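PDB 5KBP: glycosyl hydrolase, family 38, which probably hydrolyses alpha-mannosidic bonds in carbohydrates, as a metal-binding glycosidase of family 38. Local coordinates for residues F644-M649 with F661-N667; N708-P712 with N736-V740; R303-Q308 with C770-F776. All coordinates share one frame. Numbering follows the deposited sequence.

Interaction 1. Residues F644-M649 with F661-N667; sequences FEITTM and FETTINN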
loop_
_atom_site.group_PDB
_atom_site.type_symbol
_atom_site.label_atom_id
_atom_site.label_comp_id
_atom_site.label_asym_id
_atom_site.label_seq_id
_atom_site.Cartn_x
_atom_site.Cartn_y
_atom_site.Cartn_z
ATOM N N PHE A 644 -10.711 17.791 -24.839
ATOM C CA PHE A 644 -9.745 16.738 -24.527
ATOM C C PHE A 644 -8.501 17.007 -25.370
ATOM O O PHE A 644 -8.500 16.748 -26.577
ATOM C CB PHE A 644 -10.330 15.360 -24.808
ATOM C CG PHE A 644 -9.387 14.225 -24.517
ATOM C CD1 PHE A 644 -9.288 13.699 -23.240
ATOM C CD2 PHE A 644 -8.612 13.673 -25.525
ATOM C CE1 PHE A 644 -8.427 12.652 -22.969
ATOM C CE2 PHE A 644 -7.749 12.626 -25.261
ATOM C CZ PHE A 644 -7.657 12.115 -23.982
ATOM N N GLU A 645 -7.453 17.524 -24.732
ATOM C CA GLU A 645 -6.242 17.926 -25.434
ATOM C C GLU A 645 -5.223 16.794 -25.444
ATOM O O GLU A 645 -5.047 16.085 -24.448
ATOM C CB GLU A 645 -5.639 19.175 -24.788
ATOM C CG GLU A 645 -4.480 19.784 -25.565
ATOM C CD GLU A 645 -4.091 21.157 -25.051
ATOM O OE1 GLU A 645 -4.797 21.684 -24.167
ATOM O OE2 GLU A 645 -3.079 21.709 -25.533
ATOM N N ILE A 646 -4.552 16.629 -26.582
ATOM C CA ILE A 646 -3.541 15.595 -26.773
ATOM C C ILE A 646 -2.237 16.280 -27.155
ATOM O O ILE A 646 -2.191 17.036 -28.133
ATOM C CB ILE A 646 -3.959 14.578 -27.847
ATOM C CG1 ILE A 646 -5.349 14.014 -27.544
ATOM C CG2 ILE A 646 -2.943 13.452 -27.937
ATOM C CD1 ILE A 646 -5.850 13.036 -28.584
ATOM N N THR A 647 -1.180 16.018 -26.387
ATOM C CA THR A 647 0.136 16.604 -26.621
ATOM C C THR A 647 1.148 15.482 -26.807
ATOM O O THR A 647 1.360 14.676 -25.894
ATOM C CB THR A 647 0.551 17.517 -25.464
ATOM O OG1 THR A 647 -0.437 18.538 -25.279
ATOM C CG2 THR A 647 1.895 18.171 -25.759
ATOM N N THR A 648 1.773 15.438 -27.980
ATOM C CA THR A 648 2.744 14.408 -28.323
ATOM C C THR A 648 4.079 15.060 -28.652
ATOM O O THR A 648 4.127 16.043 -29.400
ATOM C CB THR A 648 2.264 13.568 -29.511
ATOM O OG1 THR A 648 0.970 13.025 -29.225
ATOM C CG2 THR A 648 3.233 12.426 -29.785
ATOM N N MET A 649 5.156 14.514 -28.090
ATOM C CA MET A 649 6.513 14.972 -28.368
ATOM C C MET A 649 7.177 13.965 -29.299
ATOM O O MET A 649 7.469 12.835 -28.895
ATOM C CB MET A 649 7.310 15.134 -27.075
ATOM C CG MET A 649 6.850 16.283 -26.192
ATOM S SD MET A 649 7.206 17.904 -26.898
ATOM C CE MET A 649 8.998 17.889 -26.913
ATOM N N PHE A 661 8.048 8.751 -29.463
ATOM C CA PHE A 661 6.830 9.493 -29.176
ATOM C C PHE A 661 6.574 9.517 -27.676
ATOM O O PHE A 661 6.898 8.566 -26.958
ATOM C CB PHE A 661 5.619 8.882 -29.890
ATOM C CG PHE A 661 5.830 8.661 -31.357
ATOM C CD1 PHE A 661 6.009 9.736 -32.212
ATOM C CD2 PHE A 661 5.840 7.381 -31.885
ATOM C CE1 PHE A 661 6.202 9.536 -33.565
ATOM C CE2 PHE A 661 6.031 7.175 -33.238
ATOM C CZ PHE A 661 6.212 8.255 -34.079
ATOM N N GLU A 662 5.984 10.616 -27.209
ATOM C CA GLU A 662 5.616 10.771 -25.802
ATOM C C GLU A 662 4.308 11.553 -25.759
ATOM O O GLU A 662 4.311 12.783 -25.869
ATOM C CB GLU A 662 6.715 11.474 -25.013
ATOM C CG GLU A 662 6.880 10.956 -23.593
ATOM C CD GLU A 662 7.982 11.665 -22.832
ATOM O OE1 GLU A 662 7.683 12.653 -22.130
ATOM O OE2 GLU A 662 9.150 11.237 -22.940
ATOM N N THR A 663 3.197 10.840 -25.605
ATOM C CA THR A 663 1.871 11.442 -25.595
ATOM C C THR A 663 1.397 11.616 -24.158
ATOM O O THR A 663 1.447 10.671 -23.365
ATOM C CB THR A 663 0.877 10.582 -26.378
ATOM O OG1 THR A 663 1.300 10.477 -27.743
ATOM C CG2 THR A 663 -0.514 11.193 -26.327
ATOM N N THR A 664 0.942 12.822 -23.826
ATOM C CA THR A 664 0.449 13.143 -22.494
ATOM C C THR A 664 -0.973 13.679 -22.583
ATOM O O THR A 664 -1.282 14.509 -23.443
ATOM C CB THR A 664 1.341 14.174 -21.793
ATOM O OG1 THR A 664 1.405 15.368 -22.584
ATOM C CG2 THR A 664 2.743 13.624 -21.600
ATOM N N ILE A 665 -1.839 13.197 -21.689
ATOM C CA ILE A 665 -3.228 13.633 -21.619
ATOM C C ILE A 665 -3.608 13.838 -20.158
ATOM O O ILE A 665 -2.983 13.295 -19.244
ATOM C CB ILE A 665 -4.206 12.625 -22.271
ATOM C CG1 ILE A 665 -4.211 11.306 -21.496
ATOM C CG2 ILE A 665 -3.853 12.388 -23.734
ATOM C CD1 ILE A 665 -5.282 10.332 -21.940
ATOM N N ASN A 666 -4.652 14.636 -19.950
ATOM C CA ASN A 666 -5.298 14.786 -18.649
ATOM C C ASN A 666 -6.692 14.177 -18.780
ATOM O O ASN A 666 -7.679 14.869 -19.035
ATOM C CB ASN A 666 -5.351 16.250 -18.213
ATOM C CG ASN A 666 -5.997 16.426 -16.853
ATOM O OD1 ASN A 666 -6.022 15.501 -16.042
ATOM N ND2 ASN A 666 -6.522 17.618 -16.598
ATOM N N ASN A 667 -6.762 12.862 -18.605
ATOM C CA ASN A 667 -7.978 12.105 -18.886
ATOM C C ASN A 667 -9.055 12.461 -17.870
ATOM O O ASN A 667 -9.032 11.998 -16.728
ATOM C CB ASN A 667 -7.681 10.611 -18.875
ATOM C CG ASN A 667 -8.881 9.779 -19.270
ATOM O OD1 ASN A 667 -9.244 8.823 -18.584
ATOM N ND2 ASN A 667 -9.514 10.147 -20.375
HETATM O O HOH W 1 3.838 15.338 -24.138
#

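Interaction 2. Residues N708-P712 with N736-V740; sequences NPTNP and NEYEV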
loop_
_atom_site.group_PDB
_atom_site.type_symbol
_atom_site.label_atom_id
_atom_site.label_comp_id
_atom_site.label_asym_id
_atom_site.label_seq_id
_atom_site.Cartn_x
_atom_site.Cartn_y
_atom_site.Cartn_z
ATOM N N ASN A 708 -16.461 -11.604 -32.895
ATOM C CA ASN A 708 -16.128 -10.283 -32.374
ATOM C C ASN A 708 -15.667 -9.383 -33.517
ATOM O O ASN A 708 -14.782 -9.775 -34.286
ATOM C CB ASN A 708 -15.036 -10.407 -31.309
ATOM C CG ASN A 708 -14.861 -9.144 -30.483
ATOM O OD1 ASN A 708 -14.883 -8.030 -31.005
ATOM N ND2 ASN A 708 -14.675 -9.318 -29.180
ATOM N N PRO A 709 -16.237 -8.182 -33.668
ATOM C CA PRO A 709 -15.774 -7.276 -34.732
ATOM C C PRO A 709 -14.357 -6.766 -34.529
ATOM O O PRO A 709 -13.790 -6.183 -35.463
ATOM C CB PRO A 709 -16.791 -6.128 -34.684
ATOM C CG PRO A 709 -17.315 -6.156 -33.282
ATOM C CD PRO A 709 -17.357 -7.607 -32.904
ATOM N N THR A 710 -13.770 -6.959 -33.351
ATOM C CA THR A 710 -12.388 -6.593 -33.091
ATOM C C THR A 710 -11.574 -7.847 -32.803
ATOM O O THR A 710 -12.117 -8.910 -32.488
ATOM C CB THR A 710 -12.273 -5.618 -31.909
ATOM O OG1 THR A 710 -12.745 -6.252 -30.714
ATOM C CG2 THR A 710 -13.090 -4.361 -32.170
ATOM N N ASN A 711 -10.256 -7.710 -32.917
ATOM C CA ASN A 711 -9.314 -8.794 -32.638
ATOM C C ASN A 711 -8.180 -8.251 -31.776
ATOM O O ASN A 711 -7.051 -8.077 -32.249
ATOM C CB ASN A 711 -8.784 -9.402 -33.937
ATOM C CG ASN A 711 -7.896 -10.607 -33.699
ATOM O OD1 ASN A 711 -8.000 -11.276 -32.670
ATOM N ND2 ASN A 711 -7.016 -10.892 -34.651
ATOM N N PRO A 712 -8.451 -7.970 -30.501
ATOM C CA PRO A 712 -7.392 -7.441 -29.629
ATOM C C PRO A 712 -6.400 -8.532 -29.252
ATOM O O PRO A 712 -6.786 -9.621 -28.821
ATOM C CB PRO A 712 -8.163 -6.928 -28.408
ATOM C CG PRO A 712 -9.385 -7.780 -28.363
ATOM C CD PRO A 712 -9.740 -8.085 -29.797
ATOM N N ASN A 736 0.147 -2.627 -23.820
ATOM C CA ASN A 736 0.195 -4.049 -24.130
ATOM C C ASN A 736 -0.978 -4.545 -24.968
ATOM O O ASN A 736 -1.012 -5.734 -25.303
ATOM C CB ASN A 736 0.277 -4.857 -22.830
ATOM C CG ASN A 736 1.493 -4.496 -21.999
ATOM O OD1 ASN A 736 1.373 -4.085 -20.846
ATOM N ND2 ASN A 736 2.674 -4.641 -22.587
ATOM N N GLU A 737 -1.931 -3.686 -25.319
ATOM C CA GLU A 737 -3.031 -4.064 -26.199
ATOM C C GLU A 737 -2.841 -3.410 -27.559
ATOM O O GLU A 737 -2.598 -2.200 -27.643
ATOM C CB GLU A 737 -4.388 -3.663 -25.618
ATOM C CG GLU A 737 -5.564 -4.233 -26.402
ATOM C CD GLU A 737 -6.889 -3.625 -26.001
ATOM O OE1 GLU A 737 -7.325 -2.656 -26.657
ATOM O OE2 GLU A 737 -7.495 -4.112 -25.026
ATOM N N TYR A 738 -2.961 -4.207 -28.619
ATOM C CA TYR A 738 -2.863 -3.708 -29.980
ATOM C C TYR A 738 -3.865 -4.448 -30.853
ATOM O O TYR A 738 -4.449 -5.459 -30.452
ATOM C CB TYR A 738 -1.446 -3.870 -30.546
ATOM C CG TYR A 738 -1.121 -5.282 -30.981
ATOM C CD1 TYR A 738 -0.683 -6.226 -30.064
ATOM C CD2 TYR A 738 -1.253 -5.672 -32.309
ATOM C CE1 TYR A 738 -0.384 -7.516 -30.453
ATOM C CE2 TYR A 738 -0.961 -6.962 -32.707
ATOM C CZ TYR A 738 -0.525 -7.880 -31.774
ATOM O OH TYR A 738 -0.232 -9.164 -32.165
ATOM N N GLU A 739 -4.054 -3.933 -32.065
ATOM C CA GLU A 739 -4.887 -4.588 -33.062
ATOM C C GLU A 739 -4.392 -4.194 -34.445
ATOM O O GLU A 739 -4.140 -3.013 -34.701
ATOM C CB GLU A 739 -6.364 -4.210 -32.898
ATOM C CG GLU A 739 -7.270 -4.799 -33.969
ATOM C CD GLU A 739 -8.736 -4.502 -33.725
ATOM O OE1 GLU A 739 -9.587 -5.282 -34.204
ATOM O OE2 GLU A 739 -9.039 -3.494 -33.055
ATOM N N VAL A 740 -4.248 -5.179 -35.322
ATOM C CA VAL A 740 -3.857 -4.952 -36.708
ATOM C C VAL A 740 -5.135 -4.903 -37.533
ATOM O O VAL A 740 -5.810 -5.922 -37.712
ATOM C CB VAL A 740 -2.900 -6.039 -37.213
ATOM C CG1 VAL A 740 -2.437 -5.720 -38.625
ATOM C CG2 VAL A 740 -1.713 -6.173 -36.273
#

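Interaction 3. Residues R303-Q308 with C770-F776; sequences RVYLKQ and CQGEYTF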
loop_
_atom_site.group_PDB
_atom_site.type_symbol
_atom_site.label_atom_id
_atom_site.label_comp_id
_atom_site.label_asym_id
_atom_site.label_seq_id
_atom_site.Cartn_x
_atom_site.Cartn_y
_atom_site.Cartn_z
ATOM N N ARG A 303 -6.761 -0.422 -16.951
ATOM C CA ARG A 303 -5.894 0.237 -15.975
ATOM C C ARG A 303 -4.437 0.232 -16.448
ATOM O O ARG A 303 -3.574 -0.464 -15.914
ATOM C CB ARG A 303 -6.025 -0.423 -14.599
ATOM C CG ARG A 303 -7.436 -0.427 -14.031
ATOM C CD ARG A 303 -7.472 -1.138 -12.689
ATOM N NE ARG A 303 -8.816 -1.213 -12.122
ATOM C CZ ARG A 303 -9.282 -0.393 -11.184
ATOM N NH1 ARG A 303 -8.515 0.576 -10.700
ATOM N NH2 ARG A 303 -10.517 -0.545 -10.725
ATOM N N VAL A 304 -4.191 1.047 -17.477
ATOM C CA VAL A 304 -2.895 1.037 -18.154
ATOM C C VAL A 304 -1.770 1.439 -17.206
ATOM O O VAL A 304 -0.614 1.041 -17.400
ATOM C CB VAL A 304 -2.947 1.947 -19.399
ATOM C CG1 VAL A 304 -3.217 3.391 -18.999
ATOM C CG2 VAL A 304 -1.662 1.831 -20.210
ATOM N N TYR A 305 -2.082 2.216 -16.165
ATOM C CA TYR A 305 -1.047 2.633 -15.224
ATOM C C TYR A 305 -0.435 1.441 -14.498
ATOM O O TYR A 305 0.744 1.482 -14.127
ATOM C CB TYR A 305 -1.616 3.639 -14.222
ATOM C CG TYR A 305 -2.774 3.123 -13.395
ATOM C CD1 TYR A 305 -4.083 3.261 -13.837
ATOM C CD2 TYR A 305 -2.559 2.512 -12.165
ATOM C CE1 TYR A 305 -5.145 2.798 -13.082
ATOM C CE2 TYR A 305 -3.615 2.045 -11.404
ATOM C CZ TYR A 305 -4.905 2.192 -11.868
ATOM O OH TYR A 305 -5.960 1.729 -11.114
ATOM N N LEU A 306 -1.214 0.379 -14.286
ATOM C CA LEU A 306 -0.655 -0.849 -13.729
ATOM C C LEU A 306 0.374 -1.454 -14.676
ATOM O O LEU A 306 1.459 -1.870 -14.254
ATOM C CB LEU A 306 -1.772 -1.854 -13.444
ATOM C CG LEU A 306 -2.819 -1.500 -12.390
ATOM C CD1 LEU A 306 -3.918 -2.547 -12.375
ATOM C CD2 LEU A 306 -2.183 -1.376 -11.017
ATOM N N LYS A 307 0.043 -1.514 -15.969
ATOM C CA LYS A 307 0.962 -2.087 -16.947
ATOM C C LYS A 307 2.206 -1.223 -17.105
ATOM O O LYS A 307 3.308 -1.744 -17.315
ATOM C CB LYS A 307 0.260 -2.263 -18.295
ATOM C CG LYS A 307 -0.592 -3.521 -18.418
ATOM C CD LYS A 307 -1.893 -3.420 -17.644
ATOM C CE LYS A 307 -2.796 -4.599 -17.955
ATOM N NZ LYS A 307 -4.054 -4.552 -17.163
ATOM N N GLN A 308 2.051 0.100 -17.014
ATOM C CA GLN A 308 3.205 0.987 -17.114
ATOM C C GLN A 308 4.142 0.803 -15.927
ATOM O O GLN A 308 5.364 0.724 -16.096
ATOM C CB GLN A 308 2.741 2.440 -17.219
ATOM C CG GLN A 308 2.053 2.772 -18.532
ATOM C CD GLN A 308 1.606 4.218 -18.611
ATOM O OE1 GLN A 308 1.155 4.797 -17.623
ATOM N NE2 GLN A 308 1.735 4.811 -19.791
ATOM N N CYS A 770 -9.607 5.542 -14.944
ATOM C CA CYS A 770 -8.256 6.038 -15.206
ATOM C C CYS A 770 -8.236 7.553 -15.396
ATOM O O CYS A 770 -7.716 8.076 -16.384
ATOM C CB CYS A 770 -7.644 5.329 -16.415
ATOM S SG CYS A 770 -7.512 3.541 -16.236
ATOM N N GLN A 771 -8.813 8.263 -14.433
ATOM C CA GLN A 771 -8.838 9.716 -14.483
ATOM C C GLN A 771 -7.510 10.288 -14.000
ATOM O O GLN A 771 -6.931 9.809 -13.022
ATOM C CB GLN A 771 -9.982 10.265 -13.628
ATOM C CG GLN A 771 -11.367 9.755 -14.012
ATOM C CD GLN A 771 -11.859 10.315 -15.334
ATOM O OE1 GLN A 771 -12.492 11.370 -15.377
ATOM N NE2 GLN A 771 -11.578 9.605 -16.420
ATOM N N GLY A 772 -7.025 11.317 -14.697
ATOM C CA GLY A 772 -5.859 12.044 -14.255
ATOM C C GLY A 772 -4.819 12.151 -15.349
ATOM O O GLY A 772 -5.100 11.920 -16.530
ATOM N N GLU A 773 -3.604 12.508 -14.936
ATOM C CA GLU A 773 -2.498 12.714 -15.860
ATOM C C GLU A 773 -1.879 11.384 -16.268
ATOM O O GLU A 773 -1.679 10.492 -15.438
ATOM C CB GLU A 773 -1.432 13.603 -15.216
ATOM C CG GLU A 773 -1.911 14.992 -14.819
ATOM C CD GLU A 773 -1.648 16.030 -15.892
ATOM O OE1 GLU A 773 -2.337 17.073 -15.898
ATOM O OE2 GLU A 773 -0.752 15.802 -16.731
ATOM N N TYR A 774 -1.566 11.256 -17.557
ATOM C CA TYR A 774 -0.960 10.046 -18.091
ATOM C C TYR A 774 0.054 10.410 -19.163
ATOM O O TYR A 774 -0.121 11.382 -19.903
ATOM C CB TYR A 774 -2.010 9.089 -18.673
ATOM C CG TYR A 774 -2.797 8.341 -17.624
ATOM C CD1 TYR A 774 -3.949 8.884 -17.071
ATOM C CD2 TYR A 774 -2.384 7.091 -17.179
ATOM C CE1 TYR A 774 -4.667 8.204 -16.107
ATOM C CE2 TYR A 774 -3.097 6.402 -16.217
ATOM C CZ TYR A 774 -4.237 6.964 -15.685
ATOM O OH TYR A 774 -4.949 6.280 -14.725
ATOM N N THR A 775 1.120 9.617 -19.238
ATOM C CA THR A 775 2.166 9.783 -20.241
ATOM C C THR A 775 2.444 8.428 -20.870
ATOM O O THR A 775 2.829 7.485 -20.171
ATOM C CB THR A 775 3.445 10.359 -19.628
ATOM O OG1 THR A 775 3.170 11.646 -19.062
ATOM C CG2 THR A 775 4.527 10.493 -20.689
ATOM N N PHE A 776 2.252 8.331 -22.182
ATOM C CA PHE A 776 2.443 7.092 -22.925
ATOM C C PHE A 776 3.704 7.210 -23.770
ATOM O O PHE A 776 3.820 8.123 -24.595
ATOM C CB PHE A 776 1.230 6.789 -23.803
ATOM C CG PHE A 776 -0.083 6.940 -23.091
ATOM C CD1 PHE A 776 -0.527 5.964 -22.217
ATOM C CD2 PHE A 776 -0.872 8.060 -23.294
ATOM C CE1 PHE A 776 -1.734 6.103 -21.555
ATOM C CE2 PHE A 776 -2.080 8.204 -22.639
ATOM C CZ PHE A 776 -2.512 7.223 -21.768
#

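Interaction 1. Residues F644-M649 with F661-N667
Segments 644-649 and 661-667 are the two arms of a beta hairpin in a large antiparallel sheet of the C-terminal beta domain of this family 38 enzyme. Their axes run antiparallel at 159° and approach to 4.4 Å. T647 and T664 form a hydrogen-bonded pair: T664 N donates to T647 O at 2.8 Å, while the return bond from T647 N to T664 O, 3.3 Å, is weak. Next along, T648 and T663 are a non-hydrogen-bonded pair with CA atoms 4.1 Å apart, and beyond them M649 N donates to E662 O at 2.9 Å. Toward F644 the arms splay, and the CA atoms of F644 and N667 stand 7.5 Å apart.

The two faces differ in character. I646, T648, T663 and I665 are buried, packing with F644 on one face; strand 555-566 supplies F562, which touches I646, T648 and T663. Beta-branched residues suit these extended backbones, and I646 CG2 meets T663 CG2 at 3.7 Å. Where the strands diverge, the long F644 side chain spans the gap, its ring edge meeting I665, with CZ 3.6 Å from CD1. Threonine can bury a hydroxyl here because it has partners: T663 OG1 also bonds Y778 OH on the neighbouring strand 772-783. The other, partly exposed face accepts T647, T664 and E662; M649 CB lies 4.2 Å from E662 CB, its end leading away. Water 1 donates to T647 O at 3.1 Å and lies 2.9 Å from T664 OG1, also hydrogen-bonded. On the buried face, T648 OG1 and T663 OG1 share a hydrogen bond of 3.0 Å.

Interaction 2. Residues N708-P712 with N736-V740
This is a loop-to-strand contact held by a side-chain-to-backbone hydrogen bond: the irregular segment 708-712, leading into the short strand 713-714, lies against strand 737-740 in the C-terminal beta domain. E739 is the principal anchor. Its extended side chain reaches far enough for OE1 to accept from N711 N at 2.8 Å, and the same OE1 lies 3.3 Å from T710 CA. A carboxylate suits this place because its second oxygen has work too: OE2 forms a salt bridge with R675. Farther along, P712 lays its ring against the aliphatic part of E737, CB to CG 4.2 Å, while the E737 carboxylate turns to S301, N298 and T749. P712 has no amide hydrogen to offer, and backbone pairing begins at the next residue, Q713, with Y738. The loop is braced from within, N708 OD1 accepting from T710 N and from T710 OG1, both at 2.8 Å. Thus an Asx turn leads into antiparallel strand pairing, with E739 pinning N711 N between.

Interaction 3. Residues R303-Q308 with C770-F776
V304 lies at the apolar centre of this helix-on-sheet packing, where the start of helix 304-332, in the middle domain, meets strand 772-783 of the large antiparallel sheet. Its CG1 is 4.1 Å from Y774 CE2 and 4.0 Å from F776 CE1. I751 of strand 745-753 touches V304, C770, Y774 and F776, completing the cluster. The compact, branched valine lets one methyl, CG1, touch both the Y774 and F776 rings, while Y305 CB packs 3.7 Å from Y774 CE2 at the ring edge. The helix and strand axes are 10.3 Å apart at an angle of 48°, a spacing bridged by side chains.

Next to the cluster, C770 contributes a small, polarizable side chain. Its SG makes a sulfur-aromatic contact at the edge of the Y305 ring, 5.2 Å from the centroid, and also lies 3.7 Å from R303 CA.

The tyrosines carry the contact toward its polar margin, with Y774 OH 3.3 Å from Y305 CD1. At this end R303 reaches back along its own segment: NH1 donates to Y305 OH at 2.8 Å, while NE and NH2 form salt bridges with E571 and D362, so the buried guanidinium is well compensated. One helical turn after V304, Q308 is long enough to reach the strand backbone, and its NE2 comes within 3.5 Å of F776 CD1. Q308 NE2 donates a weak hydrogen bond to T775 O, at 2.9 Å with an N-H...O angle of 126°.

How the interactions relate
Interactions 1 and 3 are joined through one sheet. Strand 659-667 pairs with strand 772-783, and T663 O lies 2.7 Å from F776 N and N667 N 2.8 Å from G772 O, both probable hydrogen bonds; their centres are about 12 Å apart. The hairpin thus continues into the strand on which the middle-domain helix rests. Interaction 2 belongs to another sheet and has its centre about 22 Å from that of interaction 1, without touching it, but it meets interaction 3 where N736 OD1 is 3.2 Å from K307 CG. In sequence, interaction 3 encloses the other two. All three lie away from F253 and Y256, calcium-binding residues with no calcium bound in this chain.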